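Local coordinates for protein putative D-lactate dehydrogenase (Chlamydomonas reinhardtii, PDB 4ZGS) that probably reduces pyruvate to D-lactate in the chloroplast with a bound nicotinamide cofactor, as a member of the D-isomer specific 2-hydroxyacid dehydrogenase family, at residues R127-P132 with L364-V368; E175-K179 with I200-V204; T34-Y40 with G78-L84. All blocks are in the same frame, centred on the assembly; numbering follows the deposited sequence.

Interaction 1. Residues R127-P132 with L364-V368; sequences RVVRVP and LGNEV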
loop_
_atom_site.group_PDB
_atom_site.type_symbol
_atom_site.label_atom_id
_atom_site.label_comp_id
_atom_site.label_asym_id
_atom_site.label_seq_id
_atom_site.Cartn_x
_atom_site.Cartn_y
_atom_site.Cartn_z
ATOM N N ARG A 127 -19.450 -28.081 29.878
ATOM C CA ARG A 127 -19.766 -28.784 28.632
ATOM C C ARG A 127 -19.466 -27.872 27.453
ATOM O O ARG A 127 -19.726 -26.666 27.508
ATOM C CB ARG A 127 -21.225 -29.224 28.593
ATOM C CG ARG A 127 -21.608 -30.077 29.763
ATOM C CD ARG A 127 -23.056 -30.456 29.725
ATOM N NE ARG A 127 -23.399 -31.290 28.587
ATOM C CZ ARG A 127 -24.628 -31.744 28.365
ATOM N NH1 ARG A 127 -25.605 -31.444 29.214
ATOM N NH2 ARG A 127 -24.880 -32.512 27.314
ATOM N N VAL A 128 -18.925 -28.459 26.391
ATOM C CA VAL A 128 -18.521 -27.707 25.227
ATOM C C VAL A 128 -19.401 -28.022 24.012
ATOM O O VAL A 128 -19.568 -29.182 23.624
ATOM C CB VAL A 128 -17.045 -27.969 24.877
ATOM C CG1 VAL A 128 -16.649 -27.158 23.665
ATOM C CG2 VAL A 128 -16.135 -27.622 26.060
ATOM N N VAL A 129 -19.926 -26.977 23.387
ATOM C CA VAL A 129 -20.745 -27.158 22.209
ATOM C C VAL A 129 -20.087 -26.354 21.067
ATOM O O VAL A 129 -19.106 -25.649 21.285
ATOM C CB VAL A 129 -22.175 -26.740 22.501
ATOM C CG1 VAL A 129 -22.531 -25.468 21.770
ATOM C CG2 VAL A 129 -23.101 -27.858 22.131
ATOM N N ARG A 130 -20.573 -26.487 19.842
ATOM C CA ARG A 130 -19.745 -26.108 18.694
ATOM C C ARG A 130 -20.507 -25.880 17.388
ATOM O O ARG A 130 -21.632 -26.329 17.249
ATOM C CB ARG A 130 -18.753 -27.247 18.541
ATOM C CG ARG A 130 -17.944 -27.342 17.331
ATOM C CD ARG A 130 -17.446 -28.807 17.276
ATOM N NE ARG A 130 -16.562 -29.086 16.148
ATOM C CZ ARG A 130 -16.764 -30.041 15.246
ATOM N NH1 ARG A 130 -17.826 -30.830 15.324
ATOM N NH2 ARG A 130 -15.894 -30.203 14.260
ATOM N N VAL A 131 -19.938 -25.163 16.429
ATOM C CA VAL A 131 -20.564 -25.186 15.105
ATOM C C VAL A 131 -19.774 -25.999 14.081
ATOM O O VAL A 131 -18.780 -25.525 13.544
ATOM C CB VAL A 131 -20.778 -23.793 14.540
ATOM C CG1 VAL A 131 -21.395 -23.902 13.148
ATOM C CG2 VAL A 131 -21.641 -22.980 15.479
ATOM N N PRO A 132 -20.244 -27.214 13.773
ATOM C CA PRO A 132 -19.446 -28.090 12.902
ATOM C C PRO A 132 -19.410 -27.713 11.404
ATOM O O PRO A 132 -18.437 -28.088 10.752
ATOM C CB PRO A 132 -20.082 -29.464 13.115
ATOM C CG PRO A 132 -21.463 -29.184 13.564
ATOM C CD PRO A 132 -21.476 -27.853 14.257
ATOM N N LEU A 364 -27.966 -32.479 22.752
ATOM C CA LEU A 364 -27.131 -31.430 22.148
ATOM C C LEU A 364 -26.684 -31.772 20.727
ATOM O O LEU A 364 -27.096 -31.123 19.758
ATOM C CB LEU A 364 -25.934 -31.171 23.057
ATOM C CG LEU A 364 -26.380 -30.580 24.406
ATOM C CD1 LEU A 364 -25.241 -30.439 25.379
ATOM C CD2 LEU A 364 -27.024 -29.221 24.185
ATOM N N GLY A 365 -25.808 -32.759 20.604
ATOM C CA GLY A 365 -25.420 -33.259 19.297
ATOM C C GLY A 365 -24.303 -32.497 18.632
ATOM O O GLY A 365 -23.583 -33.066 17.822
ATOM N N ASN A 366 -24.139 -31.227 19.001
ATOM C CA ASN A 366 -22.989 -30.437 18.569
ATOM C C ASN A 366 -21.951 -30.452 19.708
ATOM O O ASN A 366 -20.933 -29.743 19.685
ATOM C CB ASN A 366 -23.395 -29.011 18.187
ATOM C CG ASN A 366 -24.091 -28.927 16.831
ATOM O OD1 ASN A 366 -23.901 -29.767 15.944
ATOM N ND2 ASN A 366 -24.924 -27.910 16.678
ATOM N N GLU A 367 -22.250 -31.241 20.736
ATOM C CA GLU A 367 -21.334 -31.400 21.846
ATOM C C GLU A 367 -20.038 -32.096 21.428
ATOM O O GLU A 367 -20.077 -33.163 20.817
ATOM C CB GLU A 367 -21.985 -32.201 22.966
ATOM C CG GLU A 367 -21.219 -32.140 24.270
ATOM C CD GLU A 367 -21.971 -32.759 25.443
ATOM O OE1 GLU A 367 -21.518 -32.569 26.598
ATOM O OE2 GLU A 367 -22.998 -33.438 25.215
ATOM N N VAL A 368 -18.899 -31.472 21.721
ATOM C CA VAL A 368 -17.608 -32.156 21.659
ATOM C C VAL A 368 -17.197 -32.500 23.109
ATOM O O VAL A 368 -17.451 -31.713 24.026
ATOM C CB VAL A 368 -16.525 -31.301 20.929
ATOM C CG1 VAL A 368 -16.341 -29.950 21.605
ATOM C CG2 VAL A 368 -15.213 -32.053 20.861
#

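Interaction 2. Residues E175-K179 with I200-V204; sequences EMRHK and IGCKV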
loop_
_atom_site.group_PDB
_atom_site.type_symbol
_atom_site.label_atom_id
_atom_site.label_comp_id
_atom_site.label_asym_id
_atom_site.label_seq_id
_atom_site.Cartn_x
_atom_site.Cartn_y
_atom_site.Cartn_z
ATOM N N GLU A 175 -6.592 -16.761 -19.458
ATOM C CA GLU A 175 -7.965 -17.296 -19.500
ATOM C C GLU A 175 -8.167 -18.572 -18.699
ATOM O O GLU A 175 -7.341 -19.484 -18.738
ATOM C CB GLU A 175 -8.392 -17.585 -20.935
ATOM C CG GLU A 175 -8.985 -16.412 -21.662
ATOM C CD GLU A 175 -9.466 -16.770 -23.069
ATOM O OE1 GLU A 175 -9.442 -17.980 -23.438
ATOM O OE2 GLU A 175 -9.842 -15.820 -23.806
ATOM N N MET A 176 -9.300 -18.663 -18.016
ATOM C CA MET A 176 -9.603 -19.886 -17.285
ATOM C C MET A 176 -10.403 -20.936 -18.060
ATOM O O MET A 176 -10.360 -22.118 -17.703
ATOM C CB MET A 176 -10.335 -19.510 -16.008
ATOM C CG MET A 176 -9.842 -20.191 -14.747
ATOM S SD MET A 176 -10.844 -19.444 -13.494
ATOM C CE MET A 176 -10.539 -17.759 -13.999
ATOM N N ARG A 177 -11.048 -20.536 -19.158
ATOM C CA ARG A 177 -12.087 -21.371 -19.747
ATOM C C ARG A 177 -11.708 -22.820 -20.001
ATOM O O ARG A 177 -12.450 -23.712 -19.622
ATOM C CB ARG A 177 -12.627 -20.826 -21.072
ATOM C CG ARG A 177 -13.753 -21.760 -21.548
ATOM C CD ARG A 177 -14.715 -21.192 -22.587
ATOM N NE ARG A 177 -15.813 -22.133 -22.810
ATOM C CZ ARG A 177 -16.853 -21.930 -23.613
ATOM N NH1 ARG A 177 -16.966 -20.796 -24.299
ATOM N NH2 ARG A 177 -17.792 -22.867 -23.706
ATOM N N HIS A 178 -10.631 -23.103 -20.696
ATOM C CA HIS A 178 -10.424 -24.527 -20.951
ATOM C C HIS A 178 -9.359 -25.200 -20.077
ATOM O O HIS A 178 -8.950 -26.317 -20.351
ATOM C CB HIS A 178 -10.204 -24.737 -22.445
ATOM C CG HIS A 178 -11.433 -24.443 -23.248
ATOM N ND1 HIS A 178 -11.622 -23.256 -23.921
ATOM C CD2 HIS A 178 -12.555 -25.168 -23.449
ATOM C CE1 HIS A 178 -12.797 -23.270 -24.521
ATOM N NE2 HIS A 178 -13.385 -24.420 -24.249
ATOM N N LYS A 179 -8.887 -24.499 -19.051
ATOM C CA LYS A 179 -7.835 -25.013 -18.174
ATOM C C LYS A 179 -8.197 -26.285 -17.392
ATOM O O LYS A 179 -9.353 -26.494 -17.020
ATOM C CB LYS A 179 -7.431 -23.922 -17.186
ATOM C CG LYS A 179 -6.969 -22.649 -17.860
ATOM C CD LYS A 179 -5.804 -22.964 -18.786
ATOM C CE LYS A 179 -5.514 -21.817 -19.749
ATOM N NZ LYS A 179 -4.849 -20.672 -19.052
ATOM N N ILE A 200 -17.516 -22.688 -14.562
ATOM C CA ILE A 200 -16.745 -21.621 -15.226
ATOM C C ILE A 200 -16.314 -22.102 -16.599
ATOM O O ILE A 200 -16.084 -21.317 -17.508
ATOM C CB ILE A 200 -15.540 -21.176 -14.358
ATOM C CG1 ILE A 200 -16.073 -20.403 -13.154
ATOM C CG2 ILE A 200 -14.493 -20.328 -15.153
ATOM C CD1 ILE A 200 -15.081 -20.262 -12.048
ATOM N N GLY A 201 -16.327 -23.412 -16.772
ATOM C CA GLY A 201 -15.925 -23.998 -18.025
ATOM C C GLY A 201 -14.624 -24.766 -17.988
ATOM O O GLY A 201 -14.213 -25.300 -19.002
ATOM N N CYS A 202 -14.006 -24.892 -16.823
ATOM C CA CYS A 202 -12.753 -25.628 -16.728
ATOM C C CYS A 202 -12.949 -27.121 -16.947
ATOM O O CYS A 202 -14.042 -27.655 -16.760
ATOM C CB CYS A 202 -12.098 -25.393 -15.353
ATOM S SG CYS A 202 -11.764 -23.640 -14.968
ATOM N N LYS A 203 -11.870 -27.808 -17.300
ATOM C CA LYS A 203 -11.911 -29.262 -17.330
ATOM C C LYS A 203 -11.489 -29.697 -15.943
ATOM O O LYS A 203 -10.315 -29.621 -15.585
ATOM C CB LYS A 203 -10.961 -29.839 -18.374
ATOM C CG LYS A 203 -11.179 -29.302 -19.786
ATOM C CD LYS A 203 -10.071 -29.772 -20.693
ATOM C CE LYS A 203 -10.197 -29.191 -22.081
ATOM N NZ LYS A 203 -9.071 -29.641 -22.967
ATOM N N VAL A 204 -12.441 -30.189 -15.166
ATOM C CA VAL A 204 -12.175 -30.453 -13.778
ATOM C C VAL A 204 -11.876 -31.924 -13.572
ATOM O O VAL A 204 -12.519 -32.791 -14.140
ATOM C CB VAL A 204 -13.344 -30.019 -12.908
ATOM C CG1 VAL A 204 -13.001 -30.183 -11.426
ATOM C CG2 VAL A 204 -13.703 -28.579 -13.221
#

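Interaction 3. Residues T34-Y40 with G78-L84; sequences TTRCICY and GYDVAVL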
loop_
_atom_site.group_PDB
_atom_site.type_symbol
_atom_site.label_atom_id
_atom_site.label_comp_id
_atom_site.label_asym_id
_atom_site.label_seq_id
_atom_site.Cartn_x
_atom_site.Cartn_y
_atom_site.Cartn_z
ATOM N N THR A 34 -33.536 -16.058 30.272
ATOM C CA THR A 34 -32.914 -15.863 31.580
ATOM C C THR A 34 -31.454 -16.310 31.566
ATOM O O THR A 34 -30.736 -16.135 32.546
ATOM C CB THR A 34 -33.664 -16.646 32.712
ATOM O OG1 THR A 34 -33.515 -18.056 32.500
ATOM C CG2 THR A 34 -35.157 -16.295 32.759
ATOM N N THR A 35 -31.022 -16.936 30.480
ATOM C CA THR A 35 -29.617 -17.314 30.354
ATOM C C THR A 35 -28.706 -16.080 30.346
ATOM O O THR A 35 -29.036 -15.073 29.714
ATOM C CB THR A 35 -29.359 -18.144 29.067
ATOM O OG1 THR A 35 -30.297 -19.231 28.990
ATOM C CG2 THR A 35 -27.943 -18.702 29.062
ATOM N N ARG A 36 -27.593 -16.165 31.083
ATOM C CA ARG A 36 -26.565 -15.120 31.120
ATOM C C ARG A 36 -25.356 -15.583 30.318
ATOM O O ARG A 36 -24.681 -16.548 30.698
ATOM C CB ARG A 36 -26.142 -14.789 32.550
ATOM C CG ARG A 36 -27.132 -13.956 33.351
ATOM C CD ARG A 36 -26.633 -13.769 34.770
ATOM N NE ARG A 36 -25.389 -12.989 34.831
ATOM C CZ ARG A 36 -25.305 -11.661 34.814
ATOM N NH1 ARG A 36 -26.388 -10.909 34.708
ATOM N NH2 ARG A 36 -24.117 -11.081 34.884
ATOM N N CYS A 37 -25.075 -14.858 29.233
ATOM C CA CYS A 37 -24.044 -15.228 28.274
ATOM C C CYS A 37 -22.893 -14.214 28.192
ATOM O O CYS A 37 -23.118 -13.011 28.033
ATOM C CB CYS A 37 -24.661 -15.375 26.903
ATOM S SG CYS A 37 -25.936 -16.604 26.712
ATOM N N ILE A 38 -21.660 -14.696 28.299
ATOM C CA ILE A 38 -20.521 -13.834 28.044
ATOM C C ILE A 38 -19.812 -14.258 26.743
ATOM O O ILE A 38 -19.605 -15.447 26.535
ATOM C CB ILE A 38 -19.535 -13.833 29.272
ATOM C CG1 ILE A 38 -18.322 -12.915 29.021
ATOM C CG2 ILE A 38 -19.072 -15.239 29.620
ATOM C CD1 ILE A 38 -17.531 -12.556 30.307
ATOM N N CYS A 39 -19.466 -13.298 25.873
ATOM C CA CYS A 39 -18.726 -13.600 24.619
ATOM C C CYS A 39 -17.343 -12.953 24.570
ATOM O O CYS A 39 -17.202 -11.725 24.628
ATOM C CB CYS A 39 -19.500 -13.158 23.367
ATOM S SG CYS A 39 -20.991 -14.153 23.064
ATOM N N TYR A 40 -16.328 -13.799 24.480
ATOM C CA TYR A 40 -14.962 -13.348 24.350
ATOM C C TYR A 40 -14.524 -13.003 22.921
ATOM O O TYR A 40 -15.092 -13.482 21.938
ATOM C CB TYR A 40 -14.063 -14.400 24.977
ATOM C CG TYR A 40 -14.265 -14.426 26.470
ATOM C CD1 TYR A 40 -15.263 -15.197 27.036
ATOM C CD2 TYR A 40 -13.482 -13.652 27.309
ATOM C CE1 TYR A 40 -15.471 -15.216 28.417
ATOM C CE2 TYR A 40 -13.671 -13.665 28.684
ATOM C CZ TYR A 40 -14.674 -14.451 29.243
ATOM O OH TYR A 40 -14.881 -14.480 30.618
ATOM N N GLY A 78 -20.634 -15.288 37.396
ATOM C CA GLY A 78 -22.073 -15.137 37.407
ATOM C C GLY A 78 -22.704 -15.626 36.119
ATOM O O GLY A 78 -23.894 -15.880 36.071
ATOM N N TYR A 79 -21.913 -15.720 35.057
ATOM C CA TYR A 79 -22.451 -16.119 33.763
ATOM C C TYR A 79 -22.584 -17.627 33.531
ATOM O O TYR A 79 -21.852 -18.447 34.089
ATOM C CB TYR A 79 -21.638 -15.485 32.640
ATOM C CG TYR A 79 -21.867 -13.999 32.562
ATOM C CD1 TYR A 79 -22.816 -13.473 31.695
ATOM C CD2 TYR A 79 -21.171 -13.121 33.376
ATOM C CE1 TYR A 79 -23.046 -12.115 31.627
ATOM C CE2 TYR A 79 -21.389 -11.762 33.299
ATOM C CZ TYR A 79 -22.324 -11.270 32.427
ATOM O OH TYR A 79 -22.548 -9.925 32.358
ATOM N N ASP A 80 -23.589 -17.967 32.739
ATOM C CA ASP A 80 -23.942 -19.351 32.482
ATOM C C ASP A 80 -23.191 -20.015 31.343
ATOM O O ASP A 80 -22.791 -21.176 31.441
ATOM C CB ASP A 80 -25.440 -19.407 32.231
ATOM C CG ASP A 80 -26.216 -18.865 33.408
ATOM O OD1 ASP A 80 -26.028 -19.387 34.529
ATOM O OD2 ASP A 80 -26.972 -17.890 33.218
ATOM N N VAL A 81 -22.995 -19.260 30.266
ATOM C CA VAL A 81 -22.370 -19.780 29.059
ATOM C C VAL A 81 -21.371 -18.787 28.498
ATOM O O VAL A 81 -21.638 -17.579 28.420
ATOM C CB VAL A 81 -23.419 -20.143 27.975
ATOM C CG1 VAL A 81 -24.505 -19.097 27.913
ATOM C CG2 VAL A 81 -22.757 -20.340 26.615
ATOM N N ALA A 82 -20.204 -19.306 28.138
ATOM C CA ALA A 82 -19.150 -18.490 27.551
ATOM C C ALA A 82 -19.088 -18.758 26.046
ATOM O O ALA A 82 -18.953 -19.904 25.625
ATOM C CB ALA A 82 -17.796 -18.787 28.225
ATOM N N VAL A 83 -19.235 -17.719 25.231
ATOM C CA VAL A 83 -19.061 -17.911 23.802
ATOM C C VAL A 83 -17.652 -17.526 23.359
ATOM O O VAL A 83 -17.200 -16.386 23.527
ATOM C CB VAL A 83 -20.083 -17.129 22.983
ATOM C CG1 VAL A 83 -19.902 -17.474 21.508
ATOM C CG2 VAL A 83 -21.498 -17.483 23.419
ATOM N N LEU A 84 -17.000 -18.494 22.729
ATOM C CA LEU A 84 -15.583 -18.457 22.414
ATOM C C LEU A 84 -15.367 -18.726 20.930
ATOM O O LEU A 84 -16.240 -19.244 20.239
ATOM C CB LEU A 84 -14.829 -19.522 23.222
ATOM C CG LEU A 84 -14.474 -19.360 24.697
ATOM C CD1 LEU A 84 -15.610 -18.716 25.446
ATOM C CD2 LEU A 84 -14.148 -20.724 25.287
#

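Interaction 1. Residues R127-P132 with L364-V368
The backbones of R127-P132 and L364-V368 come closest at V129 and E367, whose CA atoms are 4.3 Å apart. Here the chain near its C-terminal end runs past the edge strand 127-129, and one backbone hydrogen bond ties them, from V368 N to V128 O (3.1 Å, 142° at the hydrogen). The same carbonyl, V128 O, receives a CA-H...O contact from E367 CA at 3.3 Å. The loop before this passes through G365, whose phi/psi of 85/-25 would jam a CB against the preceding carbonyl oxygen.

At one end lies a bidentate salt bridge, with hydrogen bonds R127 NE to E367 OE1 (3.0 Å) and R127 NH2 to E367 OE2 (3.0 Å), the place of NH2 being less certain. Apolar contact comes from V128 CG1 against V368 CG1 at 3.5 Å, while V129 CG2 lies 4.1 Å from N366 CB.

N366 ND2 donates a hydrogen bond to OD1 of N354 in helix 341-359, a helix on which V129 packs too. V128 and V368 both reach L118 of helix 118-124, and strand 127-129 pairs on its inner side with strand 105-108, so the C-terminal segment covers the outer border of the five-stranded parallel sheet.

Interaction 2. Residues E175-K179 with I200-V204
E175 opens the segment beyond reach of I200-V204, its side chain 8.8 Å away; its OE2 is instead hydrogen-bonded to S135 and S138 of the second subunit. M176 makes the first contact: its SD lies 4.1 Å from I200 CG2 and its CG 4.0 Å from C202 SG. M176 also starts a type I turn closed by the hydrogen bond from K179 N to M176 O (3.1 Å).

R177 meets the other segment mainly through its backbone. Its O accepts a CA-H...O contact from C202 CA at 3.5 Å. A CB on G201 would lie 3.4 Å from R177 CG and, at its positive phi, be jammed against the preceding carbonyl oxygen. The R177 guanidinium forms a salt bridge with E137 of the second subunit. H178 O approaches K203 CE at 3.6 Å. K179 then supplies the backbone hydrogen bond across the contact, K203 N to K179 O (2.9 Å, 150°).

G201 ends helix 188-200 in a Schellman motif. The contact thus joins the turn leading into strand 180-184 to this helix end and the start of the parallel strand 203-207, at the N-terminal ends of the two strands in the first beta-alpha-beta crossover of a Rossmann-type NAD-binding domain.

Interaction 3. Residues T34-Y40 with G78-L84
Apolar side chains fill both faces of strands 36-39 and 81-84. On one face C37 SG touches V81 CG1 and C39 SG touches V83 CB, each at 3.1 Å. On the other, I38 CG2 lies 4.0 Å from A82 CB, and I38 CB sits over the Y79 ring in a CH-pi contact, 4.3 Å from its centroid.

The backbones pair in parallel (axes 4.6 Å at closest approach, 26° between directions) through hydrogen bonds I38 N to V81 O (2.9 Å), V83 N to I38 O (2.6 Å) and Y40 N to V83 O (2.9 Å).

At the polar end R36 O accepts both D80 N (2.7 Å) and V81 N (3.2 Å), while R36 N donates to D80 OD2 (2.8 Å). The R36 guanidinium covers the Y79 face opposite I38, a cation-pi contact with CZ 4.1 Å from the centroid.

These are adjacent interior strands, between 60-63 and 105-108, of a sheet ordered 2-1-3-4-5, as in the flavodoxin-like substrate-binding domain of this family.

Interactions 1 and 3 both reach the same five-stranded sheet, their nearest atoms about 7 Å apart, but at different depths. Interaction 3 is buried between interior strands and buries the largest area, 671 Å², through regular parallel pairing. Interaction 1 is partly buried at an outer strand, where a charged pair and a single backbone bond do the joining. Helix 341-359 touches residues of both. Interaction 2 lies at the other sheet, its centre 40 and 48 Å from those of interactions 1 and 3. The smallest at 354 Å², it is held by one backbone hydrogen bond and sulphur-apolar contacts at a helix end, and it alone touches the second subunit, to which the E175 and R177 side chains go.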